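Local coordinates for papain-like protease (Human betacoronavirus 2c EMC/2012, PDB 4RNA), which probably cleaves the viral replicase polyprotein as a cysteine protease and, like related coronavirus enzymes, probably strips ubiquitin and ISG15 from host proteins, at residues A177-C182 / Q204-C209; V188-C193 / Q237-T242; D264-N269 / L313-K318. One frame throughout, in Å; residues are numbered along the deposited sequence.

In the fold
From the N terminus, the chain reaches strand 179-181 after helix 168-176. It then runs out and back through strands 186-193 and 197-204, and contact 1 closes that hairpin when 204-209 returns to 177-182. Contact 2 crosses contact 1: its first segment, 188-193, lies inside that loop, and 237-242 pairs with it only after the chain has passed the remaining zinc ligands. Contact 3 follows in series, bringing strand 304-315 back to strand 267-272 in the palm-like sheet. His241 ties all three regions together: its NE2 is probably hydrogen-bonded to Ala208 O of contact 1, and its ring packs on Gln317 of contact 3.

Contact 1: residues A177-C182 / Q204-C209; sequences AKAELC and QGLKAC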
loop_
_atom_site.group_PDB
_atom_site.type_symbol
_atom_site.label_atom_id
_atom_site.label_comp_id
_atom_site.label_asym_id
_atom_site.label_seq_id
_atom_site.Cartn_x
_atom_site.Cartn_y
_atom_site.Cartn_z
ATOM N N ALA A 177 -4.743 10.499 -3.861
ATOM C CA ALA A 177 -5.457 9.615 -4.884
ATOM C C ALA A 177 -6.906 9.254 -4.477
ATOM O O ALA A 177 -7.710 8.890 -5.335
ATOM C CB ALA A 177 -4.669 8.350 -5.203
ATOM N N LYS A 178 -7.256 9.390 -3.197
ATOM C CA LYS A 178 -8.605 9.128 -2.704
ATOM C C LYS A 178 -9.487 10.356 -2.639
ATOM O O LYS A 178 -10.591 10.309 -2.045
ATOM C CB LYS A 178 -8.538 8.528 -1.284
ATOM C CG LYS A 178 -7.606 7.310 -1.112
ATOM C CD LYS A 178 -7.785 6.376 -2.270
ATOM C CE LYS A 178 -7.717 4.915 -1.821
ATOM N NZ LYS A 178 -6.339 4.573 -1.374
ATOM N N ALA A 179 -8.996 11.493 -3.162
ATOM C CA ALA A 179 -9.701 12.753 -2.973
ATOM C C ALA A 179 -10.156 13.258 -4.325
ATOM O O ALA A 179 -9.709 12.765 -5.363
ATOM C CB ALA A 179 -8.813 13.798 -2.278
ATOM N N GLU A 180 -11.020 14.246 -4.323
ATOM C CA GLU A 180 -11.330 14.912 -5.570
ATOM C C GLU A 180 -11.465 16.416 -5.297
ATOM O O GLU A 180 -11.720 16.875 -4.161
ATOM C CB GLU A 180 -12.610 14.359 -6.194
ATOM C CG GLU A 180 -13.866 14.959 -5.557
ATOM C CD GLU A 180 -15.162 14.262 -5.963
ATOM O OE1 GLU A 180 -16.030 14.137 -5.068
ATOM O OE2 GLU A 180 -15.317 13.836 -7.150
ATOM N N LEU A 181 -11.251 17.176 -6.349
ATOM C CA LEU A 181 -11.241 18.614 -6.245
ATOM C C LEU A 181 -12.686 19.080 -6.364
ATOM O O LEU A 181 -13.431 18.535 -7.177
ATOM C CB LEU A 181 -10.438 19.146 -7.438
ATOM C CG LEU A 181 -9.812 20.510 -7.200
ATOM C CD1 LEU A 181 -8.841 20.440 -6.016
ATOM C CD2 LEU A 181 -9.099 20.905 -8.498
ATOM N N CYS A 182 -13.077 20.082 -5.594
ATOM C CA CYS A 182 -14.453 20.633 -5.650
ATOM C C CYS A 182 -14.583 21.805 -6.629
ATOM O O CYS A 182 -15.589 22.474 -6.654
ATOM C CB CYS A 182 -14.874 21.086 -4.259
ATOM S SG CYS A 182 -14.937 19.691 -3.096
ATOM N N GLN A 204 -6.644 17.154 -15.592
ATOM C CA GLN A 204 -7.725 17.890 -14.910
ATOM C C GLN A 204 -7.874 17.458 -13.463
ATOM O O GLN A 204 -7.370 16.416 -13.103
ATOM C CB GLN A 204 -9.068 17.613 -15.588
ATOM C CG GLN A 204 -8.901 17.549 -17.086
ATOM C CD GLN A 204 -10.210 17.588 -17.787
ATOM O OE1 GLN A 204 -10.920 18.588 -17.710
ATOM N NE2 GLN A 204 -10.541 16.507 -18.491
ATOM N N GLY A 205 -8.598 18.253 -12.672
ATOM C CA GLY A 205 -8.838 17.968 -11.254
ATOM C C GLY A 205 -7.579 17.928 -10.429
ATOM O O GLY A 205 -6.591 18.680 -10.665
ATOM N N LEU A 206 -7.591 17.038 -9.444
ATOM C CA LEU A 206 -6.438 16.876 -8.583
ATOM C C LEU A 206 -5.162 16.565 -9.305
ATOM O O LEU A 206 -4.110 16.977 -8.853
ATOM C CB LEU A 206 -6.690 15.763 -7.554
ATOM C CG LEU A 206 -7.429 16.264 -6.341
ATOM C CD1 LEU A 206 -7.579 15.106 -5.371
ATOM C CD2 LEU A 206 -6.637 17.368 -5.697
ATOM N N LYS A 207 -5.243 15.792 -10.389
ATOM C CA LYS A 207 -4.072 15.468 -11.211
ATOM C C LYS A 207 -3.323 16.684 -11.742
ATOM O O LYS A 207 -2.082 16.650 -11.839
ATOM C CB LYS A 207 -4.418 14.514 -12.369
ATOM C CG LYS A 207 -4.848 13.139 -11.857
ATOM C CD LYS A 207 -4.782 12.053 -12.928
ATOM C CE LYS A 207 -5.895 12.172 -13.979
ATOM N NZ LYS A 207 -7.265 11.749 -13.538
ATOM N N ALA A 208 -4.066 17.747 -12.071
ATOM C CA ALA A 208 -3.495 19.047 -12.447
ATOM C C ALA A 208 -2.806 19.803 -11.265
ATOM O O ALA A 208 -2.164 20.797 -11.491
ATOM C CB ALA A 208 -4.573 19.937 -13.104
ATOM N N CYS A 209 -2.901 19.293 -10.027
ATOM C CA CYS A 209 -2.471 20.074 -8.891
ATOM C C CYS A 209 -1.310 19.470 -8.207
ATOM O O CYS A 209 -0.947 20.023 -7.181
ATOM C CB CYS A 209 -3.549 20.281 -7.806
ATOM S SG CYS A 209 -5.133 20.945 -8.371
HETATM O O HOH W 1 -10.337 15.578 -9.165
#
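Leu181 and Leu206 carry the apolar part of this contact, their side chains crossing at a slant. Leu206 puts its two methyls to different uses. CD2 meets Leu181 CD1 at 3.8 Å, while CD1 lies against Ala179, 3.6 Å from Ala179 CB and 3.2 Å from the carbonyl oxygen Ala179 O. CD1 thus rests against the Ala179 carbonyl. Leu181 answers from the other segment: chi1 (-155°) puts CG anti to the backbone N, and from there CD2 lies 4.0 Å from Cys209 SG and 3.9 Å from the carbonyl carbon Gly205 C.

The polar part is carried by water. No direct hydrogen bond joins the segments. Instead, a single water accepts from both backbones, at 3.1 Å from Leu206 N and, weakly, 3.4 Å from Leu181 N. It bridges two N-H groups near the closest pair of CA atoms, those of Leu181 and Gly205.

Inside 204-209, the chain enters a 3-10 turn through Gly205, whose phi is positive (62°). Cys209 N donates to Leu206 O at 2.9 Å, and a weaker bond from Ala208 N to Gly205 O precedes it. The turn brings Cys209 SG round to the same side as the tip of Leu181.

Neighbours complete the surroundings: Pro244 touches both Leu181 and Cys209, and Trp245 packs on Leu206 and Cys209. On the strand, Glu180 forms a salt bridge with Lys129 of strand 128-130, the antiparallel partner of 179-181.

The arrangement is a surface packing of a short two-stranded sheet against a 3-10 turn. It sits where the helical part of the protease passes into the zinc-bearing fingers, in the thumb, palm and fingers architecture of coronavirus papain-like proteases.

Contact 2: residues V188-C193 / Q237-T242; sequences VWREWC and QLVEHT. With ZN (zinc ion), chain B.
Val188 to Arg190 pairs antiparallel with Gln237 to Glu240, and a classic beta bulge shifts the register by one, with Val239 and Glu240 both facing Val188. Val188 O is gripped twice, by Val239 N at 2.8 Å and weakly by Glu240 N, while Val188 N donates almost straight to Glu240 O (175°). Beyond the bulge, Arg190 and Gln237 exchange two backbone bonds.

On one face, Trp189 and Leu238 meet in a CH-pi contact: Leu238 CB stands 4.0 Å from the centroid of the six-membered ring, and Leu238 CD1 also lies over the indole. On the other, Val188 CG2 meets Glu240 CB; at the bulge, Val188 CG1 packs on Val239 CG2 at 3.9 Å. Trp192 has CG between backbone N and carbonyl carbon (chi1 78°); its ring meets Gln237 CB at the edge, CZ3 coming within 3.7 Å. Arg190 packs its CB on Val239 CG1, CG2 of that valine lies over its guanidinium, and its NE makes a salt bridge with Asp200.

At the end of the first strand, Cys193 SG binds zinc at 2.4 Å, with Cys196, Cys228 and Cys230 completing the site. Four sulfur ligands are consistent with a structural zinc tying together the fingertip, while backbone bonds and aromatic packing hold the strands leading to it.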
loop_
_atom_site.group_PDB
_atom_site.type_symbol
_atom_site.label_atom_id
_atom_site.label_comp_id
_atom_site.label_asym_id
_atom_site.label_seq_id
_atom_site.Cartn_x
_atom_site.Cartn_y
_atom_site.Cartn_z
ATOM N N VAL A 188 -1.962 21.856 -19.013
ATOM C CA VAL A 188 -1.700 21.452 -20.421
ATOM C C VAL A 188 -0.200 21.442 -20.719
ATOM O O VAL A 188 0.431 22.481 -20.681
ATOM C CB VAL A 188 -2.447 22.335 -21.424
ATOM C CG1 VAL A 188 -2.354 21.746 -22.827
ATOM C CG2 VAL A 188 -3.907 22.504 -21.016
ATOM N N TRP A 189 0.337 20.247 -20.997
ATOM C CA TRP A 189 1.685 20.031 -21.497
ATOM C C TRP A 189 1.672 19.973 -22.996
ATOM O O TRP A 189 0.770 19.395 -23.605
ATOM C CB TRP A 189 2.274 18.720 -20.953
ATOM C CG TRP A 189 2.489 18.780 -19.471
ATOM C CD1 TRP A 189 1.613 18.370 -18.484
ATOM C CD2 TRP A 189 3.666 19.309 -18.757
ATOM N NE1 TRP A 189 2.137 18.610 -17.237
ATOM C CE2 TRP A 189 3.378 19.147 -17.331
ATOM C CE3 TRP A 189 4.886 19.875 -19.147
ATOM C CZ2 TRP A 189 4.283 19.531 -16.344
ATOM C CZ3 TRP A 189 5.785 20.277 -18.139
ATOM C CH2 TRP A 189 5.469 20.114 -16.769
ATOM N N ARG A 190 2.642 20.629 -23.609
ATOM C CA ARG A 190 2.786 20.511 -25.051
ATOM C C ARG A 190 4.150 19.892 -25.306
ATOM O O ARG A 190 5.209 20.276 -24.676
ATOM C CB ARG A 190 2.595 21.856 -25.765
ATOM C CG ARG A 190 2.778 21.800 -27.294
ATOM C CD ARG A 190 2.328 23.128 -27.920
ATOM N NE ARG A 190 0.881 23.255 -27.822
ATOM C CZ ARG A 190 0.210 24.399 -27.841
ATOM N NH1 ARG A 190 0.858 25.552 -27.946
ATOM N NH2 ARG A 190 -1.118 24.383 -27.738
ATOM N N GLU A 191 4.115 18.903 -26.200
ATOM C CA GLU A 191 5.326 18.268 -26.701
ATOM C C GLU A 191 5.407 18.585 -28.220
ATOM O O GLU A 191 4.423 18.412 -28.963
ATOM C CB GLU A 191 5.261 16.761 -26.426
ATOM C CG GLU A 191 5.421 16.461 -24.950
ATOM C CD GLU A 191 5.562 14.973 -24.600
ATOM O OE1 GLU A 191 5.443 14.102 -25.495
ATOM O OE2 GLU A 191 5.803 14.680 -23.393
ATOM N N TRP A 192 6.557 19.066 -28.685
ATOM C CA TRP A 192 6.633 19.370 -30.129
ATOM C C TRP A 192 7.993 19.220 -30.739
ATOM O O TRP A 192 9.045 19.288 -30.058
ATOM C CB TRP A 192 6.016 20.744 -30.460
ATOM C CG TRP A 192 6.942 21.862 -30.107
ATOM C CD1 TRP A 192 7.797 22.579 -30.969
ATOM C CD2 TRP A 192 7.208 22.398 -28.760
ATOM N NE1 TRP A 192 8.538 23.505 -30.268
ATOM C CE2 TRP A 192 8.240 23.446 -28.933
ATOM C CE3 TRP A 192 6.738 22.105 -27.467
ATOM C CZ2 TRP A 192 8.748 24.170 -27.847
ATOM C CZ3 TRP A 192 7.253 22.830 -26.366
ATOM C CH2 TRP A 192 8.196 23.877 -26.553
ATOM N N CYS A 193 7.940 18.970 -32.041
ATOM C CA CYS A 193 9.052 19.083 -32.957
ATOM C C CYS A 193 8.574 19.941 -34.157
ATOM O O CYS A 193 7.480 19.729 -34.669
ATOM C CB CYS A 193 9.422 17.701 -33.490
ATOM S SG CYS A 193 10.636 17.734 -34.850
ATOM N N GLN A 237 6.986 21.308 -22.828
ATOM C CA GLN A 237 6.794 22.487 -21.985
ATOM C C GLN A 237 5.391 22.625 -21.473
ATOM O O GLN A 237 4.431 22.353 -22.203
ATOM C CB GLN A 237 7.249 23.776 -22.744
ATOM C CG GLN A 237 7.164 25.063 -21.954
ATOM C CD GLN A 237 7.805 26.229 -22.694
ATOM O OE1 GLN A 237 8.758 26.055 -23.481
ATOM N NE2 GLN A 237 7.249 27.415 -22.479
ATOM N N LEU A 238 5.251 23.062 -20.212
ATOM C CA LEU A 238 3.937 23.470 -19.687
ATOM C C LEU A 238 3.353 24.770 -20.378
ATOM O O LEU A 238 3.962 25.828 -20.361
ATOM C CB LEU A 238 4.049 23.643 -18.157
ATOM C CG LEU A 238 2.736 23.955 -17.414
ATOM C CD1 LEU A 238 1.650 22.851 -17.539
ATOM C CD2 LEU A 238 3.094 24.260 -15.951
ATOM N N VAL A 239 2.200 24.672 -21.043
ATOM C CA VAL A 239 1.684 25.854 -21.722
ATOM C C VAL A 239 0.421 26.474 -21.057
ATOM O O VAL A 239 0.106 27.674 -21.246
ATOM C CB VAL A 239 1.432 25.584 -23.217
ATOM C CG1 VAL A 239 2.794 25.410 -23.930
ATOM C CG2 VAL A 239 0.526 24.368 -23.390
ATOM N N GLU A 240 -0.274 25.688 -20.244
ATOM C CA GLU A 240 -1.407 26.279 -19.513
ATOM C C GLU A 240 -1.576 25.583 -18.172
ATOM O O GLU A 240 -1.391 24.371 -18.052
ATOM C CB GLU A 240 -2.690 26.190 -20.333
ATOM C CG GLU A 240 -3.739 27.179 -19.891
ATOM C CD GLU A 240 -5.099 26.526 -19.772
ATOM O OE1 GLU A 240 -5.602 26.373 -18.627
ATOM O OE2 GLU A 240 -5.649 26.127 -20.822
ATOM N N HIS A 241 -1.911 26.367 -17.161
ATOM C CA HIS A 241 -2.017 25.845 -15.810
ATOM C C HIS A 241 -3.012 26.636 -15.005
ATOM O O HIS A 241 -2.819 27.814 -14.742
ATOM C CB HIS A 241 -0.656 25.821 -15.140
ATOM C CG HIS A 241 -0.537 24.766 -14.094
ATOM N ND1 HIS A 241 0.540 24.661 -13.261
ATOM C CD2 HIS A 241 -1.401 23.722 -13.758
ATOM C CE1 HIS A 241 0.371 23.580 -12.454
ATOM N NE2 HIS A 241 -0.823 23.024 -12.740
ATOM N N THR A 242 -4.080 25.986 -14.577
ATOM C CA THR A 242 -5.052 26.689 -13.770
ATOM C C THR A 242 -5.518 25.780 -12.629
ATOM O O THR A 242 -6.098 24.719 -12.872
ATOM C CB THR A 242 -6.221 27.215 -14.638
ATOM O OG1 THR A 242 -7.264 27.610 -13.745
ATOM C CG2 THR A 242 -6.771 26.130 -15.523
HETATM ZN ZN ZN B . 11.020 15.407 -35.170
#

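Contact 3: residues D264-N269 / L313-K318; sequences DFVAFN and LFPGQK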
loop_
_atom_site.group_PDB
_atom_site.type_symbol
_atom_site.label_atom_id
_atom_site.label_comp_id
_atom_site.label_asym_id
_atom_site.label_seq_id
_atom_site.Cartn_x
_atom_site.Cartn_y
_atom_site.Cartn_z
ATOM N N ASP A 264 6.501 32.612 -3.327
ATOM C CA ASP A 264 5.066 32.316 -3.462
ATOM C C ASP A 264 4.612 31.043 -2.749
ATOM O O ASP A 264 3.436 30.854 -2.559
ATOM C CB ASP A 264 4.707 32.176 -4.933
ATOM C CG ASP A 264 4.978 33.439 -5.698
ATOM O OD1 ASP A 264 4.795 34.523 -5.088
ATOM O OD2 ASP A 264 5.384 33.329 -6.888
ATOM N N PHE A 265 5.548 30.175 -2.352
ATOM C CA PHE A 265 5.117 28.912 -1.750
ATOM C C PHE A 265 4.651 29.251 -0.328
ATOM O O PHE A 265 5.083 30.268 0.226
ATOM C CB PHE A 265 6.178 27.813 -1.848
ATOM C CG PHE A 265 7.548 28.228 -1.354
ATOM C CD1 PHE A 265 7.852 28.142 -0.015
ATOM C CD2 PHE A 265 8.529 28.713 -2.255
ATOM C CE1 PHE A 265 9.092 28.546 0.465
ATOM C CE2 PHE A 265 9.783 29.093 -1.781
ATOM C CZ PHE A 265 10.048 29.022 -0.419
ATOM N N VAL A 266 3.749 28.455 0.218
ATOM C CA VAL A 266 3.163 28.695 1.541
ATOM C C VAL A 266 3.669 27.712 2.582
ATOM O O VAL A 266 3.507 27.925 3.779
ATOM C CB VAL A 266 1.607 28.774 1.496
ATOM C CG1 VAL A 266 1.154 29.863 0.497
ATOM C CG2 VAL A 266 1.005 27.422 1.187
ATOM N N ALA A 267 4.219 26.581 2.148
ATOM C CA ALA A 267 4.665 25.544 3.061
ATOM C C ALA A 267 5.518 24.513 2.329
ATOM O O ALA A 267 5.468 24.424 1.128
ATOM C CB ALA A 267 3.500 24.797 3.755
ATOM N N PHE A 268 6.340 23.759 3.068
ATOM C CA PHE A 268 7.132 22.707 2.447
ATOM C C PHE A 268 7.526 21.677 3.467
ATOM O O PHE A 268 7.587 21.986 4.668
ATOM C CB PHE A 268 8.382 23.283 1.707
ATOM C CG PHE A 268 9.314 24.078 2.599
ATOM C CD1 PHE A 268 9.078 25.426 2.847
ATOM C CD2 PHE A 268 10.366 23.458 3.200
ATOM C CE1 PHE A 268 9.904 26.189 3.650
ATOM C CE2 PHE A 268 11.227 24.209 4.005
ATOM C CZ PHE A 268 10.998 25.569 4.230
ATOM N N ASN A 269 7.817 20.447 3.023
ATOM C CA ASN A 269 8.415 19.496 3.973
ATOM C C ASN A 269 9.873 19.293 3.812
ATOM O O ASN A 269 10.451 19.541 2.743
ATOM C CB ASN A 269 7.712 18.124 3.903
ATOM C CG ASN A 269 6.227 18.247 4.261
ATOM O OD1 ASN A 269 5.897 18.911 5.240
ATOM N ND2 ASN A 269 5.332 17.592 3.479
ATOM N N LEU A 313 4.381 23.373 -1.201
ATOM C CA LEU A 313 2.967 23.762 -1.585
ATOM C C LEU A 313 2.865 25.195 -2.130
ATOM O O LEU A 313 3.251 26.127 -1.467
ATOM C CB LEU A 313 2.020 23.597 -0.340
ATOM C CG LEU A 313 0.547 23.930 -0.502
ATOM C CD1 LEU A 313 -0.069 23.156 -1.726
ATOM C CD2 LEU A 313 -0.144 23.567 0.792
ATOM N N PHE A 314 2.148 25.399 -3.254
ATOM C CA PHE A 314 2.044 26.680 -3.822
ATOM C C PHE A 314 0.556 27.013 -3.881
ATOM O O PHE A 314 -0.281 26.102 -3.827
ATOM C CB PHE A 314 2.631 26.704 -5.267
ATOM C CG PHE A 314 4.134 26.706 -5.321
ATOM C CD1 PHE A 314 4.876 25.496 -5.344
ATOM C CD2 PHE A 314 4.834 27.940 -5.372
ATOM C CE1 PHE A 314 6.298 25.508 -5.361
ATOM C CE2 PHE A 314 6.249 27.959 -5.370
ATOM C CZ PHE A 314 6.976 26.754 -5.339
ATOM N N PRO A 315 0.243 28.324 -3.960
ATOM C CA PRO A 315 -1.145 28.852 -4.128
ATOM C C PRO A 315 -1.649 28.520 -5.521
ATOM O O PRO A 315 -0.914 27.870 -6.281
ATOM C CB PRO A 315 -0.994 30.368 -3.924
ATOM C CG PRO A 315 0.458 30.672 -3.870
ATOM C CD PRO A 315 1.221 29.382 -3.582
ATOM N N GLY A 316 -2.901 28.870 -5.831
ATOM C CA GLY A 316 -3.513 28.542 -7.132
ATOM C C GLY A 316 -2.689 29.097 -8.293
ATOM O O GLY A 316 -2.105 30.173 -8.188
ATOM N N GLN A 317 -2.631 28.383 -9.411
ATOM C CA GLN A 317 -1.858 28.853 -10.533
ATOM C C GLN A 317 -2.825 29.433 -11.516
ATOM O O GLN A 317 -3.962 28.977 -11.599
ATOM C CB GLN A 317 -1.165 27.651 -11.181
ATOM C CG GLN A 317 -0.317 26.911 -10.170
ATOM C CD GLN A 317 0.876 27.707 -9.802
ATOM O OE1 GLN A 317 1.634 28.075 -10.681
ATOM N NE2 GLN A 317 1.126 27.911 -8.491
ATOM N N LYS A 318 -2.393 30.438 -12.264
ATOM C CA LYS A 318 -3.230 30.873 -13.400
ATOM C C LYS A 318 -2.277 31.298 -14.489
ATOM O O LYS A 318 -1.897 32.466 -14.555
ATOM C CB LYS A 318 -4.266 31.988 -13.022
ATOM C CG LYS A 318 -4.972 32.557 -14.256
ATOM C CD LYS A 318 -6.504 32.500 -14.246
ATOM C CE LYS A 318 -7.099 33.886 -14.090
ATOM N NZ LYS A 318 -6.448 34.549 -12.926
#
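Phe265 and Phe314 form an offset edge-to-face pair in the palm-like sheet, just before strand 267-272 begins to pair antiparallel with strand 304-315. The tight part lies here. Phe265 takes the position with CG between backbone N and carbonyl carbon (chi1 51°), and its CB sits over the Phe314 face, displaced toward the rim, 3.5 Å from Phe314 CE2. Its ring then turns its edge to that face, the planes at 82°. Val217 of helix 217-221 also packs on Phe314.

Two backbone bonds follow the aromatic pair, where strand 267-272 begins. Val266 N donates to Leu313 O at 2.9 Å, and Leu313 N donates nearly straight to Ala267 O at 2.8 Å. Beside them, Val266 CG2 touches Leu313 CG at 3.9 Å, and the buried leucine also packs on Leu124 and Leu125.

At Asp264 and Pro315 fewer side-chain atoms meet. The side chains of Val266 and Pro315 run in opposite senses, Val266 CG1 4.1 Å from Pro315 CD, and the exposed Asp264 approaches Phe314 with its CB, not its carboxylate. Past Pro315 the segment 313-318 continues through the exposed Gly316, and Gln317 folds back on its own segment, its NE2 donating to Pro315 O at 3.0 Å.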